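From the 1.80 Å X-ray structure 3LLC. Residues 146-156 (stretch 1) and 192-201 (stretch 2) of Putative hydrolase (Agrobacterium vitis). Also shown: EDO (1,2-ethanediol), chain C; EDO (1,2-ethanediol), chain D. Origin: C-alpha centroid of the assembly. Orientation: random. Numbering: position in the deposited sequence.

Stretch 1 (146-156) APDFTSDLIEP
Stretch 2 (192-201) DGRANRVMAG

Acidic side chains spread along a short helical segment, from Asp148 just before it to Glu155 near its far end, bind the backbone and two arginines of a helix end and the loop after it, burying 514 Å² in all. Stretch 1 makes a type II turn from Ala146 to Phe149, Asp148 at phi/psi 54/34, then runs helically from Phe149 with a wider pi-type turn at 150-154. Stretch 2 begins in a helix that enters from earlier in the chain and is loop from Asn196 on, Arg197 at -66/126. CA atoms of Asp148 and Arg197 lie 5.3 Å apart, those of Thr150 and Gly193 5.8 Å, those of Ser151 and Arg194 6.7 Å. Asp148 (chi1 m) grips two successive amides: Val198 N donates to OD1 and Met199 N to OD2, each at 2.8 Å. Beside it, Pro147 CB meets Val198 CG2 at 3.8 Å and Pro147 CG meets CE of selenomethionine Met199 (m, t, m) at 3.9 Å. Arg197, chi1 to chi3 all t, forms a salt bridge from NH2 to Asp152 OD1 (3.0 Å, weak as a hydrogen bond); water 1 joins its NE to Asp148 OD2 and Asp152 OD2. Arg194 (m, t, t) pairs side-on with Glu155 (m, t), at the guanidinium edge near its plane, in a salt bridge with two hydrogen bonds: NH2 to OE1 and NE to OE2, both 2.9 Å. Thr150 OG1 (chi1 p) sits 3.4 Å from Gly193 CA, where a CB would clash. Water 2 bridges Ser151 OG and Gly193 O.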

# COMPACT_ATOMS: atom_id res chain seq x y z
N ALA A 146 -3.95 -6.62 0.24
CA ALA A 146 -3.32 -7.92 -0.00
C ALA A 146 -2.27 -8.28 1.05
O ALA A 146 -1.14 -8.69 0.73
CB ALA A 146 -2.69 -7.95 -1.46
N PRO A 147 -2.66 -8.21 2.35
CA PRO A 147 -1.70 -8.68 3.38
C PRO A 147 -1.30 -10.13 3.17
O PRO A 147 -2.14 -10.95 2.81
CB PRO A 147 -2.50 -8.53 4.70
CG PRO A 147 -3.96 -8.61 4.28
CD PRO A 147 -3.97 -7.88 2.92
N ASP A 148 -0.03 -10.45 3.45
CA ASP A 148 0.48 -11.82 3.45
C ASP A 148 0.19 -12.53 2.12
O ASP A 148 0.01 -13.74 2.10
CB ASP A 148 -0.11 -12.63 4.60
CG ASP A 148 0.06 -11.93 5.97
OD1 ASP A 148 0.88 -10.96 6.02
OD2 ASP A 148 -0.59 -12.38 6.96
N PHE A 149 0.21 -11.78 1.01
CA PHE A 149 -0.14 -12.40 -0.28
C PHE A 149 0.82 -13.51 -0.68
O PHE A 149 0.42 -14.50 -1.33
CB PHE A 149 -0.41 -11.36 -1.40
CG PHE A 149 0.81 -10.72 -2.02
CD1 PHE A 149 1.63 -11.40 -2.90
CD2 PHE A 149 1.09 -9.36 -1.79
CE1 PHE A 149 2.73 -10.76 -3.48
CE2 PHE A 149 2.19 -8.74 -2.38
CZ PHE A 149 2.98 -9.43 -3.22
N THR A 150 2.11 -13.39 -0.32
CA THR A 150 3.10 -14.39 -0.72
C THR A 150 2.80 -15.75 -0.09
O THR A 150 2.80 -16.76 -0.77
CB THR A 150 4.56 -13.94 -0.41
OG1 THR A 150 4.69 -13.70 1.00
CG2 THR A 150 4.91 -12.66 -1.20
N SER A 151 2.49 -15.78 1.22
CA SER A 151 2.24 -17.03 1.89
C SER A 151 0.79 -17.53 1.73
O SER A 151 0.55 -18.75 1.73
CB SER A 151 2.58 -16.92 3.41
OG SER A 151 1.82 -15.91 4.04
N ASP A 152 -0.14 -16.61 1.62
CA ASP A 152 -1.58 -16.97 1.70
C ASP A 152 -2.26 -17.10 0.34
O ASP A 152 -3.18 -17.88 0.23
CB ASP A 152 -2.37 -15.97 2.54
CG ASP A 152 -1.96 -15.95 4.01
OD1 ASP A 152 -0.89 -16.51 4.36
OD2 ASP A 152 -2.71 -15.33 4.80
N LEU A 153 -1.83 -16.32 -0.66
CA LEU A 153 -2.44 -16.34 -2.00
C LEU A 153 -1.55 -16.99 -3.06
O LEU A 153 -2.08 -17.67 -3.96
CB LEU A 153 -2.86 -14.93 -2.42
CG LEU A 153 -3.84 -14.18 -1.51
CD1 LEU A 153 -4.18 -12.77 -2.04
CD2 LEU A 153 -5.12 -15.07 -1.26
N ILE A 154 -0.23 -16.85 -2.97
CA ILE A 154 0.68 -17.48 -3.96
C ILE A 154 1.11 -18.91 -3.60
O ILE A 154 0.89 -19.87 -4.39
CB ILE A 154 1.89 -16.60 -4.30
CG1 ILE A 154 1.41 -15.25 -4.90
CG2 ILE A 154 2.85 -17.35 -5.26
CD1 ILE A 154 2.50 -14.21 -5.17
N GLU A 155 1.75 -19.08 -2.43
CA GLU A 155 2.26 -20.40 -2.02
C GLU A 155 1.29 -21.60 -2.23
O GLU A 155 1.71 -22.63 -2.74
CB GLU A 155 2.79 -20.40 -0.57
CG GLU A 155 4.18 -19.73 -0.39
CD GLU A 155 4.73 -19.83 1.06
OE1 GLU A 155 4.38 -20.81 1.72
OE2 GLU A 155 5.49 -18.94 1.51
N PRO A 156 0.01 -21.48 -1.80
CA PRO A 156 -0.85 -22.65 -2.01
C PRO A 156 -1.11 -23.03 -3.47
O PRO A 156 -1.50 -24.15 -3.73
CB PRO A 156 -2.17 -22.25 -1.33
CG PRO A 156 -1.81 -21.18 -0.40
CD PRO A 156 -0.65 -20.45 -1.00
N ASP A 192 11.09 -13.08 2.01
CA ASP A 192 10.90 -11.89 2.86
C ASP A 192 9.43 -11.61 3.18
O ASP A 192 9.15 -10.98 4.20
CB ASP A 192 11.64 -10.69 2.24
CG ASP A 192 11.38 -9.37 2.98
OD1 ASP A 192 12.12 -9.10 3.94
OD2 ASP A 192 10.47 -8.63 2.61
N GLY A 193 8.48 -12.10 2.36
CA GLY A 193 7.09 -11.92 2.66
C GLY A 193 6.71 -12.58 4.00
O GLY A 193 5.86 -12.04 4.72
N ARG A 194 7.38 -13.66 4.36
CA ARG A 194 7.15 -14.33 5.65
C ARG A 194 7.71 -13.51 6.83
O ARG A 194 7.15 -13.54 7.94
CB ARG A 194 7.66 -15.78 5.66
CG ARG A 194 6.62 -16.76 5.05
CD ARG A 194 7.20 -18.18 4.83
NE ARG A 194 6.13 -19.09 4.38
CZ ARG A 194 5.33 -19.79 5.18
NH1 ARG A 194 5.46 -19.73 6.51
NH2 ARG A 194 4.41 -20.59 4.65
N ALA A 195 8.82 -12.80 6.58
CA ALA A 195 9.37 -11.85 7.57
C ALA A 195 8.35 -10.76 7.91
O ALA A 195 8.35 -10.25 9.01
CB ALA A 195 10.70 -11.22 7.11
N ASN A 196 7.46 -10.42 6.99
CA ASN A 196 6.45 -9.37 7.16
C ASN A 196 5.00 -9.85 7.37
O ASN A 196 4.03 -9.08 7.22
CB ASN A 196 6.53 -8.42 5.94
CG ASN A 196 7.79 -7.60 5.94
OD1 ASN A 196 7.85 -6.57 6.63
ND2 ASN A 196 8.83 -8.02 5.15
N ARG A 197 4.84 -11.13 7.72
CA ARG A 197 3.51 -11.70 7.83
C ARG A 197 2.77 -11.00 8.99
O ARG A 197 3.29 -10.96 10.12
CB ARG A 197 3.59 -13.21 8.06
CG ARG A 197 2.27 -13.97 7.86
CD ARG A 197 2.48 -15.49 8.01
NE ARG A 197 1.37 -16.23 7.41
CZ ARG A 197 1.37 -17.53 7.15
NH1 ARG A 197 2.41 -18.29 7.46
NH2 ARG A 197 0.30 -18.08 6.57
N VAL A 198 1.60 -10.46 8.70
CA VAL A 198 0.80 -9.70 9.71
C VAL A 198 -0.41 -10.43 10.30
O VAL A 198 -0.84 -10.09 11.42
CB VAL A 198 0.39 -8.28 9.20
CG1 VAL A 198 1.62 -7.43 8.91
CG2 VAL A 198 -0.55 -8.32 7.96
N MSE A 199 -0.95 -11.45 9.59
CA MSE A 199 -2.15 -12.16 10.06
C MSE A 199 -1.88 -13.49 10.77
O MSE A 199 -2.80 -14.29 10.93
CB MSE A 199 -3.16 -12.33 8.90
CG MSE A 199 -3.64 -10.99 8.32
SE MSE A 199 -5.15 -11.20 7.05
CE MSE A 199 -4.12 -12.24 5.73
N ALA A 200 -0.65 -13.75 11.22
CA ALA A 200 -0.40 -14.91 12.07
C ALA A 200 -0.86 -14.62 13.53
O ALA A 200 -0.97 -15.52 14.33
CB ALA A 200 1.09 -15.38 12.04
N GLY A 201 -1.13 -13.34 13.84
CA GLY A 201 -1.78 -12.97 15.12
C GLY A 201 -2.68 -11.75 14.96
O GLY A 201 -3.04 -11.41 13.86
C1 EDO C . 1.03 -9.88 15.16
O1 EDO C . 1.00 -11.18 14.58
C2 EDO C . 0.13 -9.00 14.32
O2 EDO C . 0.80 -8.74 13.12
C1 EDO D . 6.04 -8.91 11.15
O1 EDO D . 7.31 -8.26 11.43
C2 EDO D . 4.87 -8.00 11.47
O2 EDO D . 3.99 -8.60 12.42
O HOH W 1 -1.27 -14.96 7.02
O HOH W 2 3.29 -13.54 4.22